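Long-range contacts in phosphoacetylglucosamine mutase (Aspergillus lentulus, PDB 5OAW), which interconverts N-acetylglucosamine 6-phosphate and N-acetylglucosamine 1-phosphate, a phosphomutase reaction on the way to UDP-N-acetylglucosamine: residues M34-L39 against G138-G143; R127-R132 against I157-M162. All coordinates share one frame; numbering follows the deposited sequence.

Contact 1: M34-L39 against G138-G143; sequences MKADLL and GSRLIG. Unlike the reference sequence in segment 34-39: Lys-35 (reference Arg). Unlike the reference sequence in segment 138-143: Ile-142 (reference Val).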
loop_
_atom_site.group_PDB
_atom_site.type_symbol
_atom_site.label_atom_id
_atom_site.label_comp_id
_atom_site.label_asym_id
_atom_site.label_seq_id
_atom_site.Cartn_x
_atom_site.Cartn_y
_atom_site.Cartn_z
ATOM N N MET A 34 -17.687 -0.417 2.011
ATOM C CA MET A 34 -18.879 -1.133 2.493
ATOM C C MET A 34 -19.433 -2.039 1.387
ATOM O O MET A 34 -18.868 -2.093 0.289
ATOM C CB MET A 34 -19.944 -0.116 2.948
ATOM C CG MET A 34 -20.378 0.853 1.855
ATOM S SD MET A 34 -20.917 2.503 2.354
ATOM C CE MET A 34 -19.471 3.174 3.185
ATOM N N LYS A 35 -20.536 -2.739 1.672
ATOM C CA LYS A 35 -21.318 -3.438 0.641
ATOM C C LYS A 35 -21.656 -2.433 -0.463
ATOM O O LYS A 35 -21.981 -1.276 -0.167
ATOM C CB LYS A 35 -22.621 -3.990 1.227
ATOM C CG LYS A 35 -22.531 -5.282 2.030
ATOM C CD LYS A 35 -23.634 -5.330 3.096
ATOM C CE LYS A 35 -25.028 -5.579 2.505
ATOM N NZ LYS A 35 -26.107 -4.760 3.138
ATOM N N ALA A 36 -21.584 -2.872 -1.715
ATOM C CA ALA A 36 -21.761 -1.992 -2.884
ATOM C C ALA A 36 -23.158 -1.351 -3.069
ATOM O O ALA A 36 -23.296 -0.330 -3.763
ATOM C CB ALA A 36 -21.359 -2.730 -4.142
ATOM N N ASP A 37 -24.175 -1.951 -2.447
ATOM C CA ASP A 37 -25.554 -1.437 -2.480
ATOM C C ASP A 37 -25.792 -0.191 -1.599
ATOM O O ASP A 37 -26.798 0.498 -1.774
ATOM C CB ASP A 37 -26.580 -2.551 -2.156
ATOM C CG ASP A 37 -26.250 -3.327 -0.869
ATOM O OD1 ASP A 37 -25.236 -4.056 -0.839
ATOM O OD2 ASP A 37 -27.022 -3.234 0.107
ATOM N N LEU A 38 -24.867 0.099 -0.682
ATOM C CA LEU A 38 -25.012 1.221 0.267
ATOM C C LEU A 38 -24.343 2.536 -0.197
ATOM O O LEU A 38 -24.284 3.516 0.557
ATOM C CB LEU A 38 -24.477 0.810 1.655
ATOM C CG LEU A 38 -24.778 -0.591 2.221
ATOM C CD1 LEU A 38 -23.972 -0.853 3.485
ATOM C CD2 LEU A 38 -26.259 -0.820 2.486
ATOM N N LEU A 39 -23.912 2.573 -1.455
ATOM C CA LEU A 39 -22.766 3.385 -1.839
ATOM C C LEU A 39 -23.013 4.572 -2.790
ATOM O O LEU A 39 -22.120 5.410 -2.972
ATOM C CB LEU A 39 -21.692 2.438 -2.405
ATOM C CG LEU A 39 -20.190 2.691 -2.256
ATOM C CD1 LEU A 39 -19.715 2.967 -0.837
ATOM C CD2 LEU A 39 -19.435 1.499 -2.803
ATOM N N GLY A 138 -18.912 -1.293 -10.252
ATOM C CA GLY A 138 -18.022 -0.249 -10.768
ATOM C C GLY A 138 -18.606 0.626 -11.858
ATOM O O GLY A 138 -18.456 1.847 -11.820
ATOM N N SER A 139 -19.278 -0.001 -12.818
ATOM C CA SER A 139 -19.896 0.704 -13.945
ATOM C C SER A 139 -20.959 1.720 -13.508
ATOM O O SER A 139 -20.925 2.877 -13.930
ATOM C CB SER A 139 -20.485 -0.297 -14.933
ATOM O OG SER A 139 -20.788 0.345 -16.150
ATOM N N ARG A 140 -21.875 1.277 -12.651
ATOM C CA ARG A 140 -22.907 2.123 -12.059
ATOM C C ARG A 140 -22.286 3.201 -11.157
ATOM O O ARG A 140 -22.705 4.357 -11.181
ATOM C CB ARG A 140 -23.916 1.252 -11.285
ATOM C CG ARG A 140 -24.718 1.957 -10.185
ATOM C CD ARG A 140 -25.541 0.991 -9.344
ATOM N NE ARG A 140 -24.717 0.140 -8.481
ATOM C CZ ARG A 140 -24.571 0.305 -7.169
ATOM N NH1 ARG A 140 -25.193 1.282 -6.539
ATOM N NH2 ARG A 140 -23.805 -0.515 -6.477
ATOM N N LEU A 141 -21.287 2.809 -10.371
ATOM C CA LEU A 141 -20.613 3.728 -9.458
ATOM C C LEU A 141 -19.850 4.844 -10.164
ATOM O O LEU A 141 -19.842 5.980 -9.690
ATOM C CB LEU A 141 -19.703 2.960 -8.503
ATOM C CG LEU A 141 -20.149 2.687 -7.059
ATOM C CD1 LEU A 141 -21.636 2.393 -6.898
ATOM C CD2 LEU A 141 -19.321 1.548 -6.487
ATOM N N ILE A 142 -19.223 4.506 -11.289
ATOM C CA ILE A 142 -18.593 5.489 -12.173
ATOM C C ILE A 142 -19.633 6.429 -12.802
ATOM O O ILE A 142 -19.366 7.635 -12.949
ATOM C CB ILE A 142 -17.677 4.790 -13.209
ATOM C CG1 ILE A 142 -16.223 5.066 -12.879
ATOM C CG2 ILE A 142 -17.920 5.246 -14.639
ATOM C CD1 ILE A 142 -15.783 4.518 -11.546
ATOM N N GLY A 143 -20.807 5.865 -13.130
ATOM C CA GLY A 143 -21.962 6.601 -13.672
ATOM C C GLY A 143 -22.448 7.677 -12.719
ATOM O O GLY A 143 -22.732 8.812 -13.139
#
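Arg-140 and Leu-141, neighbours on the first turns of helix 138-151, reach across to the loop that carries Ala-36 and Leu-39, and they do so in two different chemical modes. The contact is a small worked example of how a helix and a loop can be joined by one polar bond beside one apolar touch. Leu-141 and Leu-39 supply the apolar half: their side chains cross at about a right angle and meet through single methyl groups, CD2 of Leu-39 lying 3.7 Å from CD2 of Leu-141. The other methyl of Leu-141, CD1, sits 3.5 Å above the centre of the Arg-140 guanidinium plane, so the same leucine also backs the charged group. Arg-140 supplies the polar half. Its CG stands anti to the backbone N (chi1 157°), and a bend at chi3 (70°) turns the guanidinium toward the loop. There NH2 donates to the backbone O of Ala-36 at 2.8 Å, in an almost straight bond of 171° at the hydrogen. The oxygen lies in the guanidinium plane, whereas the nitrogen stands well above the carbonyl plane and not on a lone pair. The methyl group of Ala-36 is a looser neighbour, its CB 4.0 Å from the same NH2. Asn-76 of strand 75-81 touches Leu-39 and Leu-141 alike, and Val-43 of helix 40-56 also packs on Leu-141. The loop leading into helix 40-56 is thus tied to the start of helix 138-151, beside the sheet that includes strands 32-33 and 127-132. Because the acceptor is a main-chain carbonyl, this bond depends on the path of the loop; the carbonyl meets the guanidinium as a neutral dipole, not as a counter-ion. Asp-37 OD1 is 6.8 Å from Arg-140 NH2, so any help from that charge would be long-range.

Contact 2: R127-R132 against I157-M162; sequences RVVFAR and IDMKFM. Unlike the reference sequence in segment 157-162: Phe-161 (reference Tyr).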
loop_
_atom_site.group_PDB
_atom_site.type_symbol
_atom_site.label_atom_id
_atom_site.label_comp_id
_atom_site.label_asym_id
_atom_site.label_seq_id
_atom_site.Cartn_x
_atom_site.Cartn_y
_atom_site.Cartn_z
ATOM N N ARG A 127 -10.473 19.609 -11.813
ATOM C CA ARG A 127 -10.000 18.539 -12.696
ATOM C C ARG A 127 -9.828 17.229 -11.890
ATOM O O ARG A 127 -9.179 17.198 -10.836
ATOM C CB ARG A 127 -8.710 18.941 -13.418
ATOM C CG ARG A 127 -8.661 20.373 -13.934
ATOM C CD ARG A 127 -7.379 20.630 -14.699
ATOM N NE ARG A 127 -7.644 20.898 -16.108
ATOM C CZ ARG A 127 -6.731 20.899 -17.076
ATOM N NH1 ARG A 127 -5.460 20.619 -16.818
ATOM N NH2 ARG A 127 -7.101 21.161 -18.324
ATOM N N VAL A 128 -10.448 16.161 -12.380
ATOM C CA VAL A 128 -10.492 14.880 -11.676
ATOM C C VAL A 128 -10.407 13.702 -12.637
ATOM O O VAL A 128 -11.171 13.632 -13.587
ATOM C CB VAL A 128 -11.664 14.762 -10.640
ATOM C CG1 VAL A 128 -12.718 15.839 -10.807
ATOM C CG2 VAL A 128 -12.283 13.366 -10.591
ATOM N N VAL A 129 -9.421 12.832 -12.398
ATOM C CA VAL A 129 -9.245 11.556 -13.093
ATOM C C VAL A 129 -9.789 10.435 -12.214
ATOM O O VAL A 129 -9.626 10.467 -10.975
ATOM C CB VAL A 129 -7.754 11.188 -13.338
ATOM C CG1 VAL A 129 -7.401 11.198 -14.814
ATOM C CG2 VAL A 129 -6.801 12.042 -12.500
ATOM N N PHE A 130 -10.389 9.429 -12.851
ATOM C CA PHE A 130 -10.807 8.234 -12.126
ATOM C C PHE A 130 -10.570 6.919 -12.862
ATOM O O PHE A 130 -10.460 6.881 -14.088
ATOM C CB PHE A 130 -12.257 8.353 -11.622
ATOM C CG PHE A 130 -13.243 8.710 -12.683
ATOM C CD1 PHE A 130 -13.727 7.743 -13.565
ATOM C CD2 PHE A 130 -13.698 10.027 -12.813
ATOM C CE1 PHE A 130 -14.648 8.082 -14.548
ATOM C CE2 PHE A 130 -14.620 10.364 -13.800
ATOM C CZ PHE A 130 -15.097 9.387 -14.668
ATOM N N ALA A 131 -10.474 5.852 -12.071
ATOM C CA ALA A 131 -10.427 4.473 -12.562
ATOM C C ALA A 131 -11.107 3.539 -11.558
ATOM O O ALA A 131 -11.465 3.960 -10.440
ATOM C CB ALA A 131 -8.992 4.035 -12.793
ATOM N N ARG A 132 -11.251 2.274 -11.958
ATOM C CA ARG A 132 -11.846 1.242 -11.114
ATOM C C ARG A 132 -11.163 -0.121 -11.276
ATOM O O ARG A 132 -10.517 -0.396 -12.303
ATOM C CB ARG A 132 -13.356 1.118 -11.396
ATOM C CG ARG A 132 -13.729 0.767 -12.828
ATOM C CD ARG A 132 -15.222 0.991 -13.001
ATOM N NE ARG A 132 -15.782 0.300 -14.163
ATOM C CZ ARG A 132 -15.941 0.845 -15.367
ATOM N NH1 ARG A 132 -15.594 2.113 -15.598
ATOM N NH2 ARG A 132 -16.462 0.118 -16.351
ATOM N N ILE A 157 -11.577 12.806 -16.605
ATOM C CA ILE A 157 -11.138 11.766 -17.517
ATOM C C ILE A 157 -11.420 10.403 -16.879
ATOM O O ILE A 157 -11.022 10.147 -15.739
ATOM C CB ILE A 157 -9.642 11.901 -17.881
ATOM C CG1 ILE A 157 -9.362 13.256 -18.549
ATOM C CG2 ILE A 157 -9.200 10.754 -18.800
ATOM C CD1 ILE A 157 -7.885 13.608 -18.730
ATOM N N ASP A 158 -12.124 9.549 -17.621
ATOM C CA ASP A 158 -12.366 8.166 -17.232
ATOM C C ASP A 158 -11.196 7.327 -17.717
ATOM O O ASP A 158 -11.074 7.063 -18.912
ATOM C CB ASP A 158 -13.672 7.651 -17.866
ATOM C CG ASP A 158 -14.126 6.271 -17.315
ATOM O OD1 ASP A 158 -13.339 5.549 -16.671
ATOM O OD2 ASP A 158 -15.298 5.908 -17.530
ATOM N N MET A 159 -10.341 6.906 -16.793
ATOM C CA MET A 159 -9.208 6.032 -17.135
ATOM C C MET A 159 -9.597 4.543 -17.244
ATOM O O MET A 159 -8.734 3.687 -17.499
ATOM C CB MET A 159 -8.057 6.207 -16.135
ATOM C CG MET A 159 -7.384 7.559 -16.147
ATOM S SD MET A 159 -6.700 7.920 -17.763
ATOM C CE MET A 159 -5.151 7.029 -17.754
ATOM N N LYS A 160 -10.886 4.250 -17.038
ATOM C CA LYS A 160 -11.456 2.915 -17.195
ATOM C C LYS A 160 -10.942 1.910 -16.124
ATOM O O LYS A 160 -11.142 2.142 -14.935
ATOM C CB LYS A 160 -11.335 2.436 -18.658
ATOM C CG LYS A 160 -12.305 3.152 -19.608
ATOM C CD LYS A 160 -12.202 2.627 -21.032
ATOM C CE LYS A 160 -13.394 3.038 -21.898
ATOM N NZ LYS A 160 -13.665 2.067 -23.016
ATOM N N PHE A 161 -10.284 0.829 -16.544
ATOM C CA PHE A 161 -9.803 -0.207 -15.640
ATOM C C PHE A 161 -8.308 -0.079 -15.386
ATOM O O PHE A 161 -7.511 -0.119 -16.333
ATOM C CB PHE A 161 -10.147 -1.590 -16.198
ATOM C CG PHE A 161 -11.628 -1.831 -16.332
ATOM C CD1 PHE A 161 -12.287 -1.590 -17.549
ATOM C CD2 PHE A 161 -12.379 -2.269 -15.241
ATOM C CE1 PHE A 161 -13.662 -1.790 -17.676
ATOM C CE2 PHE A 161 -13.761 -2.465 -15.360
ATOM C CZ PHE A 161 -14.398 -2.239 -16.583
ATOM N N MET A 162 -7.939 0.109 -14.113
ATOM C CA MET A 162 -6.524 0.234 -13.695
ATOM C C MET A 162 -6.263 -0.371 -12.314
ATOM O O MET A 162 -7.179 -0.499 -11.488
ATOM C CB MET A 162 -6.048 1.713 -13.715
ATOM C CG MET A 162 -5.749 2.296 -15.108
ATOM S SD MET A 162 -4.859 3.869 -15.247
ATOM C CE MET A 162 -5.544 4.830 -13.935
#
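Arg-132 and Phe-161 pair at the C-terminal end of two parallel strands, 127-132 and 155-161, and the side chain of Arg-132 can be followed outward atom by atom. CB leaves the sheet on the face that also carries Phe-130 and Asp-158. With chi1 at 59°, CG stands between the backbone N and carbonyl carbon, 3.6 Å from Lys-160 O and near CE2 of Phe-161. CD continues the extended chain and packs on Gly-138 and Ile-142 of the following helix. NE then comes 3.6 Å from CE2 of Phe-161, CZ lies 4.2 Å from the centroid of the Phe-161 ring, in an off-centre cation-pi contact, and NH2 reaches the ring carbon CZ. The guanidinium and ring planes are 60° apart, so the two groups are tilted rather than stacked. NH1 turns toward Asp-158 OD1 but remains beyond salt-bridge range. That oxygen instead accepts from Lys-160 N at 2.8 Å, forming an Asx turn at the beta bulge, where the register slips by one residue. Backbone bonds continue past the irregularity: Phe-130 O receives Met-159 N at 2.7 Å before it, and Lys-160 O takes Arg-132 N after it. Earlier along the strands, the carbonyl oxygen of Ile-157 lies over the centre of the Phe-130 ring. On the other face of the sheet, CG1 of Val-129 packs against CB of Ile-157 at 3.9 Å, while helix 164-176 covers Val-129 and Met-159. The pair belongs to a beta-alpha-beta unit whose connecting helix, 138-151, packs on Phe-130. Chemically, the ring and the Asp-158 carboxylate would probably both stabilise the charge of Arg-132, the ring by cation-pi attraction and the carboxylate at longer range, without a salt bridge.

Contacts 1 and 2 have centres about 15 Å apart, beside and within one mixed sheet, on the same side of the chain's centre. Along the chain their segments alternate: 34-39, 127-132, 138-143, then 157-162. Strand 127-132, helix 138-151 and strand 155-161 form one beta-alpha-beta unit; contact 2 joins its two strands, and contact 1 ties its helix to the loop after strand 32-33. The two outermost strands of the sheet are 32-33 and 155-161. The two contacts also touch directly, where Ile-142 CG1 lies 3.7 Å from Phe-130 CD1. Contact 2 holds the edge of the sheet, contact 1 ties the connecting helix to the loop, and where they meet the helix packs on the sheet.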